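PDB 4AK1: BT_4661 from Bacteroides thetaiotaomicron, which probably binds heparin and heparan sulphate at the cell surface, as a SusE-like protein of the heparin utilisation locus. Local coordinates for residues A335-A340 against V401-T406; Q375-L380 against N392-G397. All coordinates share one frame; numbering follows the deposited sequence.

Contact 1 (A335-A340 against V401-T406); sequences ANFGYA and VQVMAT. With NA (sodium ion), chain B.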
# COMPACT_ATOMS: atom_id res chain seq x y z
N ALA A 335 -24.16 16.36 44.83
CA ALA A 335 -22.85 16.54 45.45
C ALA A 335 -22.31 15.17 45.86
O ALA A 335 -23.09 14.22 46.04
CB ALA A 335 -22.94 17.48 46.65
N ASN A 336 -20.99 15.06 45.99
CA ASN A 336 -20.33 13.80 46.37
C ASN A 336 -20.74 12.64 45.45
O ASN A 336 -20.89 11.50 45.91
CB ASN A 336 -20.62 13.45 47.85
CG ASN A 336 -20.35 14.61 48.79
OD1 ASN A 336 -21.12 14.87 49.74
ND2 ASN A 336 -19.26 15.32 48.55
N PHE A 337 -20.96 12.94 44.18
CA PHE A 337 -21.37 11.91 43.22
C PHE A 337 -20.13 11.25 42.63
O PHE A 337 -19.34 11.91 41.97
CB PHE A 337 -22.29 12.49 42.12
CG PHE A 337 -22.68 11.48 41.06
CD1 PHE A 337 -23.10 10.19 41.41
CD2 PHE A 337 -22.67 11.82 39.71
CE1 PHE A 337 -23.46 9.26 40.44
CE2 PHE A 337 -23.05 10.91 38.74
CZ PHE A 337 -23.43 9.62 39.09
N GLY A 338 -19.95 9.96 42.90
CA GLY A 338 -18.80 9.21 42.40
C GLY A 338 -18.86 7.71 42.62
O GLY A 338 -19.72 7.22 43.37
N TYR A 339 -17.97 6.99 41.94
CA TYR A 339 -17.85 5.54 42.07
C TYR A 339 -16.38 5.22 42.27
O TYR A 339 -15.52 5.91 41.74
CB TYR A 339 -18.32 4.80 40.80
CG TYR A 339 -19.73 5.11 40.34
CD1 TYR A 339 -19.99 6.24 39.56
CD2 TYR A 339 -20.81 4.30 40.70
CE1 TYR A 339 -21.27 6.55 39.14
CE2 TYR A 339 -22.11 4.59 40.29
CZ TYR A 339 -22.33 5.72 39.50
OH TYR A 339 -23.60 6.06 39.06
N ALA A 340 -16.10 4.16 43.02
CA ALA A 340 -14.73 3.66 43.14
C ALA A 340 -14.34 2.95 41.84
O ALA A 340 -15.20 2.38 41.15
CB ALA A 340 -14.64 2.70 44.32
N VAL A 401 -15.73 4.33 32.35
CA VAL A 401 -17.20 4.43 32.38
C VAL A 401 -17.61 5.80 32.92
O VAL A 401 -17.08 6.25 33.93
CB VAL A 401 -17.82 3.32 33.27
CG1 VAL A 401 -19.35 3.37 33.25
CG2 VAL A 401 -17.32 1.95 32.84
N GLN A 402 -18.57 6.45 32.26
CA GLN A 402 -19.07 7.74 32.75
C GLN A 402 -20.56 7.71 32.95
O GLN A 402 -21.29 7.17 32.10
CB GLN A 402 -18.80 8.85 31.76
CG GLN A 402 -17.36 9.25 31.63
CD GLN A 402 -17.26 10.44 30.70
OE1 GLN A 402 -17.39 10.28 29.49
NE2 GLN A 402 -17.11 11.62 31.26
N VAL A 403 -21.00 8.32 34.05
CA VAL A 403 -22.42 8.40 34.38
C VAL A 403 -22.78 9.85 34.62
O VAL A 403 -22.09 10.56 35.39
CB VAL A 403 -22.78 7.57 35.63
CG1 VAL A 403 -24.26 7.71 35.97
CG2 VAL A 403 -22.44 6.09 35.42
N MET A 404 -23.85 10.31 33.98
CA MET A 404 -24.35 11.65 34.25
C MET A 404 -25.58 11.60 35.14
O MET A 404 -26.53 10.88 34.85
CB MET A 404 -24.70 12.39 32.96
CG MET A 404 -25.14 13.83 33.21
SD MET A 404 -25.25 14.78 31.68
CE MET A 404 -26.39 13.79 30.73
N ALA A 405 -25.53 12.38 36.22
CA ALA A 405 -26.68 12.62 37.11
C ALA A 405 -27.25 14.00 36.86
O ALA A 405 -26.50 14.96 36.73
CB ALA A 405 -26.26 12.50 38.57
N THR A 406 -28.57 14.10 36.84
CA THR A 406 -29.25 15.38 36.54
C THR A 406 -30.49 15.55 37.40
O THR A 406 -31.29 14.63 37.53
CB THR A 406 -29.70 15.41 35.06
OG1 THR A 406 -28.55 15.34 34.21
CG2 THR A 406 -30.50 16.69 34.73
NA NA B . -14.43 7.83 41.82
O HOH W 1 -16.12 8.70 40.38
O HOH W 2 -13.09 6.80 40.10
O HOH W 3 -13.10 10.02 41.17
O HOH W 4 -13.09 7.52 43.02

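Contact 2 (Q375-L380 against N392-G397); sequences QGELAL and NKIPVG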
# COMPACT_ATOMS: atom_id res chain seq x y z
N GLN A 375 -21.92 -2.21 26.42
CA GLN A 375 -23.33 -1.98 26.10
C GLN A 375 -24.14 -3.26 26.25
O GLN A 375 -23.79 -4.29 25.70
CB GLN A 375 -23.46 -1.36 24.70
CG GLN A 375 -22.95 0.08 24.69
CD GLN A 375 -22.82 0.70 23.30
OE1 GLN A 375 -23.56 0.36 22.38
NE2 GLN A 375 -21.88 1.64 23.17
N GLY A 376 -25.20 -3.19 27.04
CA GLY A 376 -25.98 -4.39 27.38
C GLY A 376 -25.41 -5.19 28.55
O GLY A 376 -26.07 -6.10 29.06
N GLU A 377 -24.19 -4.86 28.99
CA GLU A 377 -23.54 -5.60 30.08
C GLU A 377 -23.61 -4.90 31.43
O GLU A 377 -23.42 -5.54 32.46
CB GLU A 377 -22.08 -5.92 29.74
CG GLU A 377 -21.84 -6.69 28.43
CD GLU A 377 -22.49 -8.07 28.38
OE1 GLU A 377 -22.61 -8.75 29.43
OE2 GLU A 377 -22.87 -8.48 27.26
N LEU A 378 -23.83 -3.59 31.43
CA LEU A 378 -23.95 -2.81 32.65
C LEU A 378 -25.35 -2.24 32.73
O LEU A 378 -25.84 -1.65 31.76
CB LEU A 378 -22.92 -1.65 32.67
CG LEU A 378 -21.49 -1.93 33.19
CD1 LEU A 378 -20.75 -2.92 32.30
CD2 LEU A 378 -20.66 -0.65 33.32
N ALA A 379 -26.01 -2.42 33.87
CA ALA A 379 -27.36 -1.85 34.06
C ALA A 379 -27.36 -0.79 35.15
O ALA A 379 -26.91 -1.04 36.27
CB ALA A 379 -28.37 -2.96 34.37
N LEU A 380 -27.88 0.39 34.81
CA LEU A 380 -28.00 1.49 35.74
C LEU A 380 -29.40 1.50 36.36
O LEU A 380 -30.40 1.54 35.64
CB LEU A 380 -27.76 2.78 34.95
CG LEU A 380 -27.41 4.12 35.56
CD1 LEU A 380 -26.29 4.03 36.59
CD2 LEU A 380 -27.04 5.04 34.40
N ASN A 392 -21.91 -12.55 32.53
CA ASN A 392 -21.73 -11.42 31.62
C ASN A 392 -20.59 -11.69 30.62
O ASN A 392 -19.68 -12.46 30.91
CB ASN A 392 -21.51 -10.12 32.42
CG ASN A 392 -20.06 -9.96 32.90
OD1 ASN A 392 -19.20 -9.54 32.13
ND2 ASN A 392 -19.81 -10.25 34.18
N LYS A 393 -20.63 -11.04 29.45
CA LYS A 393 -19.68 -11.31 28.37
C LYS A 393 -18.63 -10.22 28.19
O LYS A 393 -18.03 -10.13 27.13
CB LYS A 393 -20.41 -11.50 27.04
CG LYS A 393 -21.57 -12.48 27.09
CD LYS A 393 -21.09 -13.91 27.07
CE LYS A 393 -22.27 -14.87 26.94
NZ LYS A 393 -21.85 -16.23 27.38
N ILE A 394 -18.41 -9.39 29.21
CA ILE A 394 -17.39 -8.34 29.08
C ILE A 394 -16.01 -8.96 28.84
O ILE A 394 -15.55 -9.77 29.64
CB ILE A 394 -17.33 -7.42 30.33
CG1 ILE A 394 -18.70 -6.81 30.62
CG2 ILE A 394 -16.26 -6.34 30.13
CD1 ILE A 394 -18.81 -6.06 31.95
N PRO A 395 -15.35 -8.58 27.72
CA PRO A 395 -14.02 -9.09 27.44
C PRO A 395 -13.03 -8.60 28.47
O PRO A 395 -13.22 -7.53 29.06
CB PRO A 395 -13.68 -8.48 26.06
CG PRO A 395 -15.02 -8.11 25.47
CD PRO A 395 -15.81 -7.66 26.66
N VAL A 396 -11.96 -9.36 28.68
CA VAL A 396 -10.84 -8.88 29.48
C VAL A 396 -10.35 -7.55 28.89
O VAL A 396 -10.26 -7.38 27.67
CB VAL A 396 -9.67 -9.90 29.62
CG1 VAL A 396 -10.15 -11.20 30.24
CG2 VAL A 396 -9.00 -10.19 28.29
N GLY A 397 -10.07 -6.60 29.77
CA GLY A 397 -9.60 -5.30 29.32
C GLY A 397 -9.89 -4.24 30.36
O GLY A 397 -10.42 -4.53 31.43

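Contact 1 (A335-A340 against V401-T406)
Phe337 and Tyr339 reach from a loop onto Val403 and Ala405, alternate residues on the same face of strand 397-407, and each ring meets the strand in its own way. The Phe337 ring takes the Ala405 methyl over one face, a CH-pi contact with CB 4.0 Å from the ring centroid and 29° off the normal. Its edge is turned to Val403: Phe337 CZ lies 3.8 Å from Val403 CG1, and CE2 comes within 3.5 Å of Val403 O near the ring plane. Having CG anti to the backbone N (chi1 177°) extends the ring from loop to strand. The Tyr339 and Val403 side chains stand roughly perpendicular, Tyr339 OH 3.6 Å from Val403 CG1 and CE1 3.9 Å from CG2, while the hydroxyl is hydrogen-bonded to Gly384 O. A leucine at Phe337 removes the aromatic face and would probably leave the Ala405 methyl and Val403 CG1 less closely packed. At the backbone, Tyr339 O coordinates a sodium ion at 2.2 Å. Loop aromatics thus cover a strand face in a beta-sandwich-like layer: Ile386 of strand 386-388 touches Tyr339 and Val403, Phe416 of strand 410-421 meets the tyrosine ring, and strand 364-367 packs on Val403 and Ala405.

Contact 2 (Q375-L380 against N392-G397)
Glu377 meets Lys393 with its carboxylate and Ile394 with its aliphatic stem. The polar link is a hydrogen bond from Lys393 N to Glu377 OE1, 3.0 Å long and nearly straight at 166°. The N-H reaches the oxygen from above the carboxylate plane, 63° out of it. A bend at chi2 (-62°) curls the glutamate chain back so that its carboxylate meets the backbone amide, with OE2 passing near Lys393 CB. On the receiving loop, Asn392 OD1 accepts from Ile394 N at 3.0 Å, while its ND2 is bonded to Lys389 O; successive amides of this turn are thus taken up by two different side chains. The apolar contacts centre on Ile394. Its CG1 packs 3.6 Å from Glu377 CB, the two side chains running antiparallel alongside each other, and its CD1 touches Leu378 CD1 at 3.7 Å, where the chains are nearly perpendicular. Ile388 of strand 386-388 adjoins both Leu378 and Ile394. The Asn392 to Ile394 bond defines an Asx turn, here placed in the loop that carries the chain from strand 386-388 of a three-stranded antiparallel sheet to strand 397-407 of a four-stranded mixed one.

Overall arrangement
Both segments of contact 2 fall between those of contact 1 along the chain: 335-340 comes first, then 375-380 and 392-397, and finally 401-406. Their centres lie about 18 Å apart, yet they share strand 397-407, which the second loop of contact 2 enters at Gly397 and which supplies one side of contact 1. The two also touch through packing, Leu378 against Val401 and Leu380 against Val403 and Tyr339. Apolar side chains therefore run on from one contact to the other between the mixed sheet holding strand 397-407 and the small antiparallel sheet holding strands 379-380 and 386-388. The pair illustrates how loop and strand side chains share one apolar layer between two sheets of an elongated, probably glycan-binding protein.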